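PDB 4KPP: Sodium/calcium exchanger membrane region domain-containing protein from Archaeoglobus fulgidus, which probably exchanges protons for calcium ions across the membrane, as a transporter of the sodium/calcium exchanger family. Local coordinates for residues L147-L150 / Y151-L155; D310-Q313 / S314-V317. All coordinates share one frame; numbering follows the deposited sequence.

Contact 1: L147-L150 / Y151-L155. With OLB ((2S)-2,3-dihydroxypropyl (9Z)-octadec-9-enoate), chain E.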
ATOM      1  N   LEU A 147       5.742 -12.268 -10.809  1.00 23.60           N
ATOM      2  CA  LEU A 147       5.523 -13.571 -10.184  1.00 25.07           C
ATOM      3  C   LEU A 147       4.282 -13.590  -9.295  1.00 28.67           C
ATOM      4  O   LEU A 147       3.532 -14.569  -9.283  1.00 25.01           O
ATOM      5  CB  LEU A 147       6.744 -14.001  -9.370  1.00 26.11           C
ATOM      6  CG  LEU A 147       8.013 -14.363 -10.143  1.00 29.88           C
ATOM      7  CD1 LEU A 147       8.983 -15.102  -9.235  1.00 32.25           C
ATOM      8  CD2 LEU A 147       7.690 -15.183 -11.387  1.00 27.70           C
ATOM      9  N   ALA A 148       4.081 -12.512  -8.544  1.00 28.92           N
ATOM     10  CA  ALA A 148       2.920 -12.390  -7.671  1.00 25.69           C
ATOM     11  C   ALA A 148       1.636 -12.346  -8.491  1.00 24.89           C
ATOM     12  O   ALA A 148       0.627 -12.944  -8.116  1.00 25.75           O
ATOM     13  CB  ALA A 148       3.038 -11.145  -6.801  1.00 22.52           C
ATOM     14  N   THR A 149       1.686 -11.637  -9.614  1.00 23.13           N
ATOM     15  CA  THR A 149       0.521 -11.487 -10.477  1.00 23.02           C
ATOM     16  C   THR A 149       0.150 -12.803 -11.158  1.00 20.12           C
ATOM     17  O   THR A 149      -1.022 -13.171 -11.207  1.00 21.49           O
ATOM     18  CB  THR A 149       0.747 -10.394 -11.531  1.00 24.88           C
ATOM     19  OG1 THR A 149       0.953  -9.140 -10.870  1.00 29.65           O
ATOM     20  CG2 THR A 149      -0.451 -10.280 -12.451  1.00 22.39           C
ATOM     21  N   LEU A 150       1.153 -13.508 -11.671  1.00 19.54           N
ATOM     22  CA  LEU A 150       0.935 -14.814 -12.281  1.00 24.98           C
ATOM     23  C   LEU A 150       0.346 -15.789 -11.273  1.00 26.96           C
ATOM     24  O   LEU A 150      -0.515 -16.602 -11.611  1.00 27.61           O
ATOM     25  CB  LEU A 150       2.238 -15.378 -12.848  1.00 30.80           C
ATOM     26  CG  LEU A 150       2.825 -14.648 -14.058  1.00 33.17           C
ATOM     27  CD1 LEU A 150       4.038 -15.392 -14.591  1.00 32.44           C
ATOM     28  CD2 LEU A 150       1.770 -14.473 -15.141  1.00 34.43           C
ATOM     29  N   TYR A 151       0.805 -15.700 -10.030  1.00 25.90           N
ATOM     30  CA  TYR A 151       0.277 -16.564  -8.987  1.00 27.15           C
ATOM     31  C   TYR A 151      -1.138 -16.156  -8.587  1.00 29.16           C
ATOM     32  O   TYR A 151      -1.971 -17.007  -8.287  1.00 28.57           O
ATOM     33  CB  TYR A 151       1.188 -16.578  -7.759  1.00 23.91           C
ATOM     34  CG  TYR A 151       0.868 -17.713  -6.817  1.00 26.34           C
ATOM     35  CD1 TYR A 151       1.449 -18.963  -6.988  1.00 32.71           C
ATOM     36  CD2 TYR A 151      -0.030 -17.542  -5.770  1.00 26.13           C
ATOM     37  CE1 TYR A 151       1.152 -20.012  -6.134  1.00 35.44           C
ATOM     38  CE2 TYR A 151      -0.332 -18.584  -4.912  1.00 29.36           C
ATOM     39  CZ  TYR A 151       0.260 -19.815  -5.098  1.00 34.35           C
ATOM     40  OH  TYR A 151      -0.036 -20.852  -4.244  1.00 38.52           O
ATOM     41  N   ALA A 152      -1.402 -14.853  -8.590  1.00 31.18           N
ATOM     42  CA  ALA A 152      -2.709 -14.333  -8.199  1.00 29.17           C
ATOM     43  C   ALA A 152      -3.800 -14.711  -9.200  1.00 31.30           C
ATOM     44  O   ALA A 152      -4.979 -14.751  -8.853  1.00 34.12           O
ATOM     45  CB  ALA A 152      -2.653 -12.828  -8.005  1.00 25.07           C
ATOM     46  N   PHE A 153      -3.406 -14.989 -10.441  1.00 30.87           N
ATOM     47  CA  PHE A 153      -4.357 -15.447 -11.453  1.00 34.17           C
ATOM     48  C   PHE A 153      -4.900 -16.844 -11.153  1.00 33.47           C
ATOM     49  O   PHE A 153      -5.874 -17.275 -11.760  1.00 34.76           O
ATOM     50  CB  PHE A 153      -3.727 -15.437 -12.849  1.00 35.00           C
ATOM     51  CG  PHE A 153      -3.796 -14.107 -13.538  1.00 34.77           C
ATOM     52  CD1 PHE A 153      -5.021 -13.514 -13.796  1.00 32.98           C
ATOM     53  CD2 PHE A 153      -2.640 -13.456 -13.948  1.00 29.99           C
ATOM     54  CE1 PHE A 153      -5.093 -12.289 -14.436  1.00 31.46           C
ATOM     55  CE2 PHE A 153      -2.709 -12.236 -14.586  1.00 28.66           C
ATOM     56  CZ  PHE A 153      -3.936 -11.652 -14.830  1.00 30.58           C
ATOM     57  N   THR A 154      -4.266 -17.549 -10.222  1.00 32.73           N
ATOM     58  CA  THR A 154      -4.693 -18.900  -9.871  1.00 34.25           C
ATOM     59  C   THR A 154      -5.726 -18.877  -8.750  1.00 33.57           C
ATOM     60  O   THR A 154      -6.269 -19.912  -8.373  1.00 34.21           O
ATOM     61  CB  THR A 154      -3.506 -19.785  -9.445  1.00 35.61           C
ATOM     62  OG1 THR A 154      -2.959 -19.302  -8.211  1.00 33.97           O
ATOM     63  CG2 THR A 154      -2.422 -19.781 -10.518  1.00 36.92           C
ATOM     64  N   LEU A 155      -6.001 -17.687  -8.229  1.00 35.57           N
ATOM     65  CA  LEU A 155      -6.956 -17.531  -7.130  1.00 33.54           C
ATOM     66  C   LEU A 155      -8.443 -17.551  -7.533  1.00 29.83           C
ATOM     67  O   LEU A 155      -9.234 -18.233  -6.886  1.00 28.77           O
ATOM     68  CB  LEU A 155      -6.625 -16.293  -6.284  1.00 31.23           C
ATOM     69  CG  LEU A 155      -5.220 -16.272  -5.679  1.00 30.92           C
ATOM     70  CD1 LEU A 155      -5.038 -15.065  -4.770  1.00 30.59           C
ATOM     71  CD2 LEU A 155      -4.929 -17.572  -4.935  1.00 27.89           C
TER
HETATM   72  C1  OLB E 502       0.515 -23.503  -8.149  1.00 68.78           C
HETATM   73  C2  OLB E 502       0.502 -22.902  -9.514  1.00 65.80           C
HETATM   74  C3  OLB E 502       1.386 -21.700  -9.534  1.00 65.74           C
HETATM   75  C4  OLB E 502       1.939 -21.504 -10.906  1.00 64.98           C
HETATM   76  C5  OLB E 502       1.430 -20.224 -11.476  1.00 62.71           C
HETATM   77  O19 OLB E 502       1.558 -23.938  -7.686  1.00 70.25           O
HETATM   78  O20 OLB E 502      -0.639 -23.583  -7.410  1.00 70.30           O
HETATM   79  C21 OLB E 502      -0.605 -24.202  -6.180  1.00 71.69           C
HETATM   80  C22 OLB E 502      -1.781 -23.756  -5.382  1.00 73.97           C
HETATM   81  O23 OLB E 502      -2.710 -23.200  -6.233  1.00 75.74           O
HETATM   82  C24 OLB E 502      -2.372 -24.928  -4.676  1.00 74.34           C
HETATM   83  C6  OLB E 502       2.245 -19.088 -10.959  1.00 60.40           C
HETATM   84  C7  OLB E 502       3.647 -19.206 -11.453  1.00 58.77           C
HETATM   85  C8  OLB E 502       4.342 -17.897 -11.290  1.00 56.33           C
HETATM   86  C9  OLB E 502       4.466 -17.575  -9.839  1.00 53.00           C
HETATM   87  C10 OLB E 502       5.624 -18.103  -9.065  1.00 49.95           C
HETATM   88  C11 OLB E 502       5.448 -18.513  -7.641  1.00 48.24           C
HETATM   89  C12 OLB E 502       6.655 -19.279  -7.213  1.00 48.66           C
HETATM   90  C13 OLB E 502       6.322 -20.157  -6.054  1.00 47.65           C
HETATM   91  C14 OLB E 502       5.440 -21.275  -6.490  1.00 44.29           C
HETATM   92  C15 OLB E 502       5.142 -22.132  -5.305  1.00 44.33           C
HETATM   93  C16 OLB E 502       4.127 -23.170  -5.651  1.00 45.68           C
HETATM   94  C17 OLB E 502       4.679 -24.095  -6.684  1.00 46.93           C
HETATM   95  C18 OLB E 502       4.495 -25.514  -6.259  1.00 45.25           C

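Contact 2: D310-Q313 / S314-V317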
ATOM      1  N   ASP A 310     -16.017 -15.600  -3.184  1.00 23.29           N
ATOM      2  CA  ASP A 310     -17.270 -15.762  -3.915  1.00 29.05           C
ATOM      3  C   ASP A 310     -17.132 -15.242  -5.346  1.00 28.31           C
ATOM      4  O   ASP A 310     -16.042 -14.839  -5.761  1.00 26.92           O
ATOM      5  CB  ASP A 310     -18.439 -15.091  -3.175  1.00 34.37           C
ATOM      6  CG  ASP A 310     -18.362 -13.566  -3.186  1.00 36.36           C
ATOM      7  OD1 ASP A 310     -17.288 -13.009  -3.477  1.00 34.89           O
ATOM      8  OD2 ASP A 310     -19.389 -12.917  -2.890  1.00 44.07           O
ATOM      9  N   ALA A 311     -18.229 -15.257  -6.097  1.00 28.53           N
ATOM     10  CA  ALA A 311     -18.213 -14.789  -7.480  1.00 29.97           C
ATOM     11  C   ALA A 311     -17.699 -13.354  -7.581  1.00 31.99           C
ATOM     12  O   ALA A 311     -16.796 -13.066  -8.368  1.00 33.83           O
ATOM     13  CB  ALA A 311     -19.604 -14.906  -8.101  1.00 27.96           C
ATOM     14  N   ARG A 312     -18.268 -12.467  -6.770  1.00 35.11           N
ATOM     15  CA  ARG A 312     -17.879 -11.058  -6.753  1.00 37.03           C
ATOM     16  C   ARG A 312     -16.390 -10.854  -6.453  1.00 35.67           C
ATOM     17  O   ARG A 312     -15.679 -10.210  -7.227  1.00 34.71           O
ATOM     18  CB  ARG A 312     -18.739 -10.274  -5.751  1.00 38.41           C
ATOM     19  CG  ARG A 312     -18.295  -8.831  -5.526  1.00 43.14           C
ATOM     20  CD  ARG A 312     -18.429  -7.999  -6.794  1.00 50.57           C
ATOM     21  NE  ARG A 312     -17.911  -6.640  -6.629  1.00 55.54           N
ATOM     22  CZ  ARG A 312     -18.622  -5.616  -6.166  1.00 57.47           C
ATOM     23  NH1 ARG A 312     -19.888  -5.789  -5.809  1.00 57.04           N
ATOM     24  NH2 ARG A 312     -18.066  -4.416  -6.054  1.00 56.12           N
ATOM     25  N   GLN A 313     -15.920 -11.409  -5.339  1.00 27.84           N
ATOM     26  CA  GLN A 313     -14.535 -11.202  -4.921  1.00 26.76           C
ATOM     27  C   GLN A 313     -13.511 -11.829  -5.869  1.00 24.56           C
ATOM     28  O   GLN A 313     -12.408 -11.302  -6.029  1.00 19.37           O
ATOM     29  CB  GLN A 313     -14.316 -11.678  -3.482  1.00 24.20           C
ATOM     30  CG  GLN A 313     -15.128 -10.905  -2.456  1.00 20.60           C
ATOM     31  CD  GLN A 313     -15.100  -9.407  -2.702  1.00 23.85           C
ATOM     32  OE1 GLN A 313     -14.037  -8.788  -2.720  1.00 25.15           O
ATOM     33  NE2 GLN A 313     -16.273  -8.820  -2.902  1.00 25.98           N
ATOM     34  N   SER A 314     -13.882 -12.942  -6.499  1.00 27.52           N
ATOM     35  CA  SER A 314     -13.017 -13.587  -7.488  1.00 25.63           C
ATOM     36  C   SER A 314     -12.819 -12.677  -8.694  1.00 26.06           C
ATOM     37  O   SER A 314     -11.718 -12.572  -9.234  1.00 25.10           O
ATOM     38  CB  SER A 314     -13.602 -14.928  -7.935  1.00 26.46           C
ATOM     39  OG  SER A 314     -13.725 -15.818  -6.839  1.00 33.07           O
ATOM     40  N   GLU A 315     -13.896 -12.020  -9.111  1.00 27.56           N
ATOM     41  CA  GLU A 315     -13.829 -11.052 -10.196  1.00 30.36           C
ATOM     42  C   GLU A 315     -12.951  -9.874  -9.793  1.00 28.51           C
ATOM     43  O   GLU A 315     -12.192  -9.355 -10.608  1.00 30.60           O
ATOM     44  CB  GLU A 315     -15.233 -10.564 -10.570  1.00 32.92           C
ATOM     45  CG  GLU A 315     -16.143 -11.648 -11.121  1.00 36.80           C
ATOM     46  CD  GLU A 315     -17.617 -11.342 -10.916  1.00 39.83           C
ATOM     47  OE1 GLU A 315     -17.945 -10.220 -10.478  1.00 40.14           O
ATOM     48  OE2 GLU A 315     -18.450 -12.231 -11.187  1.00 41.87           O
ATOM     49  N   GLU A 316     -13.053  -9.459  -8.532  1.00 30.16           N
ATOM     50  CA  GLU A 316     -12.256  -8.345  -8.026  1.00 27.62           C
ATOM     51  C   GLU A 316     -10.770  -8.675  -8.051  1.00 25.23           C
ATOM     52  O   GLU A 316      -9.948  -7.839  -8.431  1.00 23.00           O
ATOM     53  CB  GLU A 316     -12.684  -7.960  -6.607  1.00 29.46           C
ATOM     54  CG  GLU A 316     -14.087  -7.381  -6.505  1.00 31.51           C
ATOM     55  CD  GLU A 316     -14.224  -6.031  -7.189  1.00 36.24           C
ATOM     56  OE1 GLU A 316     -15.363  -5.663  -7.543  1.00 39.39           O
ATOM     57  OE2 GLU A 316     -13.202  -5.332  -7.364  1.00 38.29           O
ATOM     58  N   VAL A 317     -10.433  -9.895  -7.643  1.00 26.49           N
ATOM     59  CA  VAL A 317      -9.045 -10.345  -7.637  1.00 25.00           C
ATOM     60  C   VAL A 317      -8.520 -10.458  -9.062  1.00 26.66           C
ATOM     61  O   VAL A 317      -7.400 -10.036  -9.354  1.00 25.56           O
ATOM     62  CB  VAL A 317      -8.894 -11.696  -6.907  1.00 25.01           C
ATOM     63  CG1 VAL A 317      -7.510 -12.293  -7.136  1.00 23.30           C
ATOM     64  CG2 VAL A 317      -9.167 -11.525  -5.422  1.00 24.38           C
TER
HETATM   65  O   HOH W   1     -15.520  -3.023  -7.736  1.00 41.76           O

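Contact 1: L147-L150 / Y151-L155
Near the C-terminal end of helix 138-152, predicted to span the membrane, the chain passes into a type I turn from Ala-152 to Leu-155, with a monoolein lipid lying against Leu-147, Leu-150 and Tyr-151. Three i to i+4 bonds run along this stretch, Tyr-151 N to Leu-147 O, Ala-152 N to Ala-148 O and Phe-153 N to Thr-149 O, the last at 3.1 Å. Beyond them Thr-154 N bonds back to Tyr-151 O at 3.1 Å. Methyl CG2 of Thr-149 lies alongside the Phe-153 ring and meets CE2 at 3.7 Å; it stands anti to the backbone N, while OG1 bonds to Leu-145 O. Leu-150 CB touches lipid carbon C8 at 3.6 Å. In Tyr-151, CG lies anti to the backbone N (chi1 -165°), which carries the ring past the lipid, with CD1 3.7 Å from lipid C3, and OH bonds to Asp-165 OD1. With the phenol cut back to an alanine, Asp-165 OD1 would probably lose this hydrogen-bond partner and a gap would open beside the lipid chain. Tyr-151 also meets Phe-169 edge-to-face on helix 163-182, whereas Phe-153 packs on Leu-318 and Ala-321 of helix 311-331.

Contact 2: D310-Q313 / S314-V317
Asp-310 is the N-cap of helix 311-331, and the residues after it form the helix's first turns. Its OD1 accepts from Gln-313 N at 2.8 Å, a nearly straight bond (166°) that arrives on the syn side of the carboxylate, tilted out of its plane, and satisfies an amide in the first turn, where no earlier helical carbonyl is available. The backbone carbonyl of the same aspartate has two donors: Ser-314 N at 3.0 Å and, at 2.7 Å, Ser-314 OG, which reach Asp-310 O from opposite faces of its plane. OG can fold back onto this carbonyl because it sits beside its own backbone N, anti to the carbonyl carbon (chi1 -61°). The regular i to i+4 pattern continues as Glu-315 N bonds to Ala-311 O, Glu-316 N to Arg-312 O and Val-317 N to Gln-313 O.

One turn apart, Arg-312 and Glu-316 form a salt bridge. Both chains bend at chi2, and the guanidinium and carboxylate planes stand 46° apart. Arg-312 NE bonds to Glu-316 OE1 at 2.9 Å, from the anti side of the carboxylate, while NH2 adds a weak bond to the same oxygen at 3.3 Å. Glu-316 OE2 has its own charged partner in Arg-109, which probably favours the ionised carboxylate. Glu-315 OE1 forms a salt bridge with Arg-360 NH1. Gln-313 and Val-317 pack against Thr-101 of helix 96-127, and Glu-315 lies on Val-357 and Tyr-361 of helix 357-377. A water also joins the ion pair, donating to Glu-316 OE1 at 2.7 Å and accepting a weak bond from Arg-312 NH2 at 3.4 Å.

Overall arrangement
Contact 1 lies near the end of helix 138-152 and contact 2 at the start of helix 311-331, each in a different one of the chain's two sodium/calcium exchanger regions. Their centres are 14 Å apart, and they meet through Val-317: its CG1 packs 3.9 Å from Ala-152 O and 4.2 Å from Leu-155 CB. Helix 311-331 thus runs past the turn that follows helix 138-152, and the residues just beyond Val-317 continue this packing. The lipid belongs to contact 1; in contact 2, the side chain of Val-317 is about 12 Å from the bound OLB. Both contacts lie away from the calcium site formed by Ile-330, Asp-333, Lys-335 and Glu-340, although Ile-330 belongs to the far end of the helix that contact 2 begins.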